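Local coordinates for protein pyruvate kinase (Cryptosporidium parvum, PDB 4DRS) that probably catalyses the last step of glycolysis, transferring the phosphoryl group of phosphoenolpyruvate to ADP to give pyruvate and ATP, at residues P113-G118 with M201-C206; I136-S141 with L155-V160. All coordinates share one frame; numbering follows the deposited sequence.

Contact 1 (P113-G118 with M201-C206); sequences PEIRTG and MNLPGC
Ile115 and Met201 meet where the chain's way from the TIM barrel into the B domain passes the edge strand near its way out. In pyruvate kinases this domain is inserted after the third barrel strand. Met201 begins the short edge strand 201-202. Its backbone N donates a weak hydrogen bond to Ile115 O, with an N-O distance of 3.0 Å and an angle of 121° at the hydrogen. Directly beside this bond the two side chains pass each other at a slant. Ile115 CG2 lies 3.7 Å from Met201 CB. This methyl, anti to the backbone N of Ile115, is the branch that meets Met201. The Met201 chain bends at chi3 (97°), which brings its CE to 3.9 Å from Ile115 CG2. Met201 SD is 4.5 Å from Thr117 CG2, a looser contact. The hydroxyl of Thr117 turns to the backbone N of Lys199 instead. Between Ile115 and Thr117, Arg116 points away from the 201-206 segment. It binds ADP in a structure of this protein, although none is bound to this chain. Its NE makes a weak hydrogen bond, part of a salt bridge, with Glu114 OE2 at 2.6 Å, and its NH1 binds Arg198 O. Beyond Met201, the backbone of Asn202 bonds to Leu167 of strand 165-168. Leu203 then adds one apolar touch, its CD1 lying 4.2 Å from Ile115 CD1. From Leu203 the chain folds back in a type II beta turn. Gly205 takes the positive phi of 70°, and Cys206 N closes the turn on Leu203 O at 3.1 Å.

Contact 2 (I136-S141 with L155-V160); sequences ITTDYS and LLPKSV
Leu156 and Pro157 pack on Ile136 and Thr138 at the margin of the apolar interior of the B domain. They cover one face of its mixed sheet near the end of strand 133-137. Ile136 CG2 lies 4.0 Å from Leu156 CD2, and the two side chains cross at about a right angle. Leu156 has CG anti to its backbone N (chi1 179°), and this extends the branch toward the strand. Ile136 and Leu156 also pack on Ile185 of the neighbouring strand 184-188. Two residues along from Ile136, Thr138 brings its methyl to the same loop. Its CG2 is 3.8 Å from Pro157 CD, the methyl and this ring carbon pointing at each other, and 4.2 Å from Leu156 CB. With OG1 at chi1 59°, the hydroxyl is held apart from this apolar touch and bonds to Asp183 O. Between Ile136 and Thr138, Thr137 points away from the loop and forms an ST turn as the strand ends. Its OG1 accepts a nearly straight hydrogen bond from Asp139 N at 3.1 Å. The loop 155-160 is fixed from within. Ser159 N bonds to Leu156 O at 3.1 Å. Ser159 OG donates to Leu155 O at 2.7 Å, approaching from above the carbonyl plane, and also bonds with Tyr153 OH.

The chain leaves barrel strand 105-109 and enters the B domain through 113-118. It then runs along strand 133-137 into 136-141, passes strand 148-150 and reaches loop 155-160. There contact 2 closes a short loop and ties 155-160 to the end of strand 133-137. After strands 165-168, 173-180 and 184-188 the chain returns at 201-206. Contact 1 closes the long loop, with contact 2 wholly within it, and ties the entering segment 113-118 to the sheet's edge strand 201-202. The chain then goes back to the barrel, to helix 215-226 and strand 232-235. The contacts also touch: Met201 CE packs 3.8 Å from Leu156 CD1, and Tyr140 CE1 lies 3.6 Å from Gly118 CA.

Contact 1 (P113-G118 with M201-C206)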
loop_
_atom_site.group_PDB
_atom_site.type_symbol
_atom_site.label_atom_id
_atom_site.label_comp_id
_atom_site.label_asym_id
_atom_site.label_seq_id
_atom_site.Cartn_x
_atom_site.Cartn_y
_atom_site.Cartn_z
ATOM N N PRO A 113 35.426 -22.212 -22.756
ATOM C CA PRO A 113 36.201 -23.340 -22.241
ATOM C C PRO A 113 35.415 -24.652 -22.251
ATOM O O PRO A 113 35.123 -25.205 -21.189
ATOM C CB PRO A 113 36.519 -22.910 -20.807
ATOM C CG PRO A 113 35.377 -22.037 -20.416
ATOM C CD PRO A 113 34.883 -21.370 -21.673
ATOM N N GLU A 114 35.086 -25.145 -23.441
ATOM C CA GLU A 114 34.358 -26.404 -23.573
ATOM C C GLU A 114 35.267 -27.564 -23.971
ATOM O O GLU A 114 36.315 -27.364 -24.580
ATOM C CB GLU A 114 33.186 -26.263 -24.555
ATOM C CG GLU A 114 33.572 -25.910 -25.984
ATOM C CD GLU A 114 32.392 -25.940 -26.947
ATOM O OE1 GLU A 114 31.308 -25.410 -26.616
ATOM O OE2 GLU A 114 32.555 -26.493 -28.054
ATOM N N ILE A 115 34.856 -28.773 -23.600
ATOM C CA ILE A 115 35.551 -29.993 -23.992
ATOM C C ILE A 115 34.659 -30.772 -24.953
ATOM O O ILE A 115 33.495 -31.050 -24.647
ATOM C CB ILE A 115 35.897 -30.882 -22.773
ATOM C CG1 ILE A 115 36.633 -30.074 -21.698
ATOM C CG2 ILE A 115 36.731 -32.082 -23.206
ATOM C CD1 ILE A 115 36.548 -30.673 -20.308
ATOM N N ARG A 116 35.202 -31.112 -26.117
ATOM C CA ARG A 116 34.450 -31.890 -27.097
ATOM C C ARG A 116 35.184 -33.161 -27.515
ATOM O O ARG A 116 36.410 -33.254 -27.387
ATOM C CB ARG A 116 34.083 -31.033 -28.319
ATOM C CG ARG A 116 33.014 -29.986 -28.035
ATOM C CD ARG A 116 32.275 -29.564 -29.297
ATOM N NE ARG A 116 31.259 -28.541 -29.032
ATOM C CZ ARG A 116 30.012 -28.788 -28.629
ATOM N NH1 ARG A 116 29.596 -30.032 -28.431
ATOM N NH2 ARG A 116 29.175 -27.781 -28.420
ATOM N N THR A 117 34.420 -34.141 -27.991
ATOM C CA THR A 117 34.989 -35.379 -28.525
ATOM C C THR A 117 35.417 -35.182 -29.981
ATOM O O THR A 117 35.060 -34.183 -30.607
ATOM C CB THR A 117 34.007 -36.567 -28.409
ATOM O OG1 THR A 117 32.749 -36.216 -28.999
ATOM C CG2 THR A 117 33.785 -36.941 -26.954
ATOM N N GLY A 118 36.191 -36.130 -30.505
ATOM C CA GLY A 118 36.697 -36.046 -31.873
ATOM C C GLY A 118 35.770 -36.656 -32.907
ATOM O O GLY A 118 34.602 -36.936 -32.622
ATOM N N MET A 201 31.568 -32.832 -23.223
ATOM C CA MET A 201 32.225 -33.650 -22.209
ATOM C C MET A 201 32.283 -32.898 -20.885
ATOM O O MET A 201 32.489 -31.685 -20.862
ATOM C CB MET A 201 33.626 -34.071 -22.658
ATOM C CG MET A 201 34.029 -35.460 -22.186
ATOM S SD MET A 201 35.559 -36.083 -22.916
ATOM C CE MET A 201 36.734 -35.656 -21.632
ATOM N N ASN A 202 32.089 -33.624 -19.788
ATOM C CA ASN A 202 32.046 -33.026 -18.457
ATOM C C ASN A 202 32.888 -33.794 -17.450
ATOM O O ASN A 202 32.955 -35.025 -17.493
ATOM C CB ASN A 202 30.606 -32.953 -17.957
ATOM C CG ASN A 202 29.704 -32.152 -18.875
ATOM O OD1 ASN A 202 29.802 -30.926 -18.949
ATOM N ND2 ASN A 202 28.807 -32.845 -19.576
ATOM N N LEU A 203 33.520 -33.054 -16.541
ATOM C CA LEU A 203 34.331 -33.644 -15.480
ATOM C C LEU A 203 33.848 -33.171 -14.102
ATOM O O LEU A 203 34.401 -32.217 -13.542
ATOM C CB LEU A 203 35.817 -33.314 -15.682
ATOM C CG LEU A 203 36.468 -33.586 -17.043
ATOM C CD1 LEU A 203 37.889 -33.047 -17.058
ATOM C CD2 LEU A 203 36.450 -35.065 -17.401
ATOM N N PRO A 204 32.807 -33.839 -13.554
ATOM C CA PRO A 204 32.230 -33.485 -12.252
ATOM C C PRO A 204 33.256 -33.529 -11.121
ATOM O O PRO A 204 34.020 -34.492 -11.012
ATOM C CB PRO A 204 31.160 -34.562 -12.035
ATOM C CG PRO A 204 30.808 -35.029 -13.403
ATOM C CD PRO A 204 32.096 -34.977 -14.167
ATOM N N GLY A 205 33.271 -32.480 -10.302
ATOM C CA GLY A 205 34.199 -32.376 -9.177
ATOM C C GLY A 205 35.656 -32.161 -9.564
ATOM O O GLY A 205 36.542 -32.214 -8.707
ATOM N N CYS A 206 35.904 -31.919 -10.849
ATOM C CA CYS A 206 37.258 -31.700 -11.347
ATOM C C CYS A 206 37.415 -30.288 -11.906
ATOM O O CYS A 206 36.511 -29.761 -12.558
ATOM C CB CYS A 206 37.621 -32.737 -12.417
ATOM S SG CYS A 206 37.566 -34.463 -11.869
#

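Contact 2 (I136-S141 with L155-V160)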
loop_
_atom_site.group_PDB
_atom_site.type_symbol
_atom_site.label_atom_id
_atom_site.label_comp_id
_atom_site.label_asym_id
_atom_site.label_seq_id
_atom_site.Cartn_x
_atom_site.Cartn_y
_atom_site.Cartn_z
ATOM N N ILE A 136 40.186 -42.981 -24.152
ATOM C CA ILE A 136 40.022 -41.607 -24.623
ATOM C C ILE A 136 41.391 -40.941 -24.758
ATOM O O ILE A 136 42.028 -40.609 -23.757
ATOM C CB ILE A 136 39.105 -40.773 -23.689
ATOM C CG1 ILE A 136 37.748 -41.464 -23.488
ATOM C CG2 ILE A 136 38.897 -39.372 -24.252
ATOM C CD1 ILE A 136 36.922 -40.910 -22.346
ATOM N N THR A 137 41.840 -40.762 -25.998
ATOM C CA THR A 137 43.131 -40.126 -26.278
ATOM C C THR A 137 42.995 -38.605 -26.382
ATOM O O THR A 137 41.901 -38.094 -26.626
ATOM C CB THR A 137 43.793 -40.703 -27.555
ATOM O OG1 THR A 137 45.045 -40.046 -27.796
ATOM C CG2 THR A 137 42.886 -40.538 -28.774
ATOM N N THR A 138 44.105 -37.896 -26.182
ATOM C CA THR A 138 44.140 -36.436 -26.317
ATOM C C THR A 138 44.653 -36.018 -27.700
ATOM O O THR A 138 44.715 -34.827 -28.021
ATOM C CB THR A 138 44.990 -35.767 -25.214
ATOM O OG1 THR A 138 46.335 -36.257 -25.271
ATOM C CG2 THR A 138 44.404 -36.047 -23.838
ATOM N N ASP A 139 45.022 -37.010 -28.508
ATOM C CA ASP A 139 45.373 -36.794 -29.906
ATOM C C ASP A 139 44.085 -36.454 -30.654
ATOM O O ASP A 139 43.379 -37.347 -31.131
ATOM C CB ASP A 139 46.045 -38.048 -30.484
ATOM C CG ASP A 139 46.636 -37.823 -31.870
ATOM O OD1 ASP A 139 45.863 -37.660 -32.840
ATOM O OD2 ASP A 139 47.879 -37.833 -31.995
ATOM N N TYR A 140 43.781 -35.159 -30.734
ATOM C CA TYR A 140 42.497 -34.694 -31.265
ATOM C C TYR A 140 42.279 -35.059 -32.739
ATOM O O TYR A 140 41.198 -35.521 -33.110
ATOM C CB TYR A 140 42.299 -33.192 -31.013
ATOM C CG TYR A 140 40.863 -32.710 -31.164
ATOM C CD1 TYR A 140 39.789 -33.480 -30.706
ATOM C CD2 TYR A 140 40.581 -31.473 -31.746
ATOM C CE1 TYR A 140 38.481 -33.039 -30.840
ATOM C CE2 TYR A 140 39.276 -31.022 -31.881
ATOM C CZ TYR A 140 38.232 -31.809 -31.428
ATOM O OH TYR A 140 36.938 -31.364 -31.562
ATOM N N SER A 141 43.309 -34.871 -33.562
ATOM C CA SER A 141 43.231 -35.199 -34.989
ATOM C C SER A 141 43.386 -36.701 -35.231
ATOM O O SER A 141 44.348 -37.153 -35.857
ATOM C CB SER A 141 44.272 -34.408 -35.786
ATOM O OG SER A 141 44.039 -33.013 -35.688
ATOM N N LEU A 155 44.943 -31.509 -21.466
ATOM C CA LEU A 155 45.246 -31.617 -20.040
ATOM C C LEU A 155 44.302 -32.579 -19.301
ATOM O O LEU A 155 44.247 -32.575 -18.066
ATOM C CB LEU A 155 45.227 -30.233 -19.379
ATOM C CG LEU A 155 46.471 -29.343 -19.478
ATOM C CD1 LEU A 155 46.133 -27.913 -19.083
ATOM C CD2 LEU A 155 47.613 -29.875 -18.624
ATOM N N LEU A 156 43.578 -33.405 -20.056
ATOM C CA LEU A 156 42.660 -34.395 -19.478
ATOM C C LEU A 156 43.321 -35.367 -18.486
ATOM O O LEU A 156 42.783 -35.571 -17.393
ATOM C CB LEU A 156 41.902 -35.169 -20.568
ATOM C CG LEU A 156 40.917 -36.257 -20.119
ATOM C CD1 LEU A 156 39.761 -35.673 -19.320
ATOM C CD2 LEU A 156 40.399 -37.039 -21.314
ATOM N N PRO A 157 44.480 -35.966 -18.856
ATOM C CA PRO A 157 45.118 -36.920 -17.934
ATOM C C PRO A 157 45.489 -36.312 -16.576
ATOM O O PRO A 157 45.415 -36.996 -15.554
ATOM C CB PRO A 157 46.386 -37.352 -18.689
ATOM C CG PRO A 157 46.622 -36.282 -19.705
ATOM C CD PRO A 157 45.251 -35.832 -20.108
ATOM N N LYS A 158 45.863 -35.034 -16.577
ATOM C CA LYS A 158 46.287 -34.334 -15.366
ATOM C C LYS A 158 45.125 -33.648 -14.637
ATOM O O LYS A 158 45.345 -32.838 -13.737
ATOM C CB LYS A 158 47.381 -33.311 -15.705
ATOM C CG LYS A 158 48.597 -33.907 -16.405
ATOM C CD LYS A 158 49.618 -32.851 -16.808
ATOM C CE LYS A 158 50.509 -32.452 -15.643
ATOM N NZ LYS A 158 51.705 -31.683 -16.086
ATOM N N SER A 159 43.894 -33.983 -15.021
ATOM C CA SER A 159 42.700 -33.348 -14.455
ATOM C C SER A 159 41.762 -34.332 -13.757
ATOM O O SER A 159 40.873 -33.924 -13.005
ATOM C CB SER A 159 41.939 -32.581 -15.538
ATOM O OG SER A 159 42.748 -31.555 -16.084
ATOM N N VAL A 160 41.955 -35.620 -14.025
ATOM C CA VAL A 160 41.183 -36.677 -13.372
ATOM C C VAL A 160 42.072 -37.532 -12.466
ATOM O O VAL A 160 43.295 -37.389 -12.466
ATOM C CB VAL A 160 40.442 -37.581 -14.392
ATOM C CG1 VAL A 160 39.432 -36.771 -15.196
ATOM C CG2 VAL A 160 41.422 -38.301 -15.311
#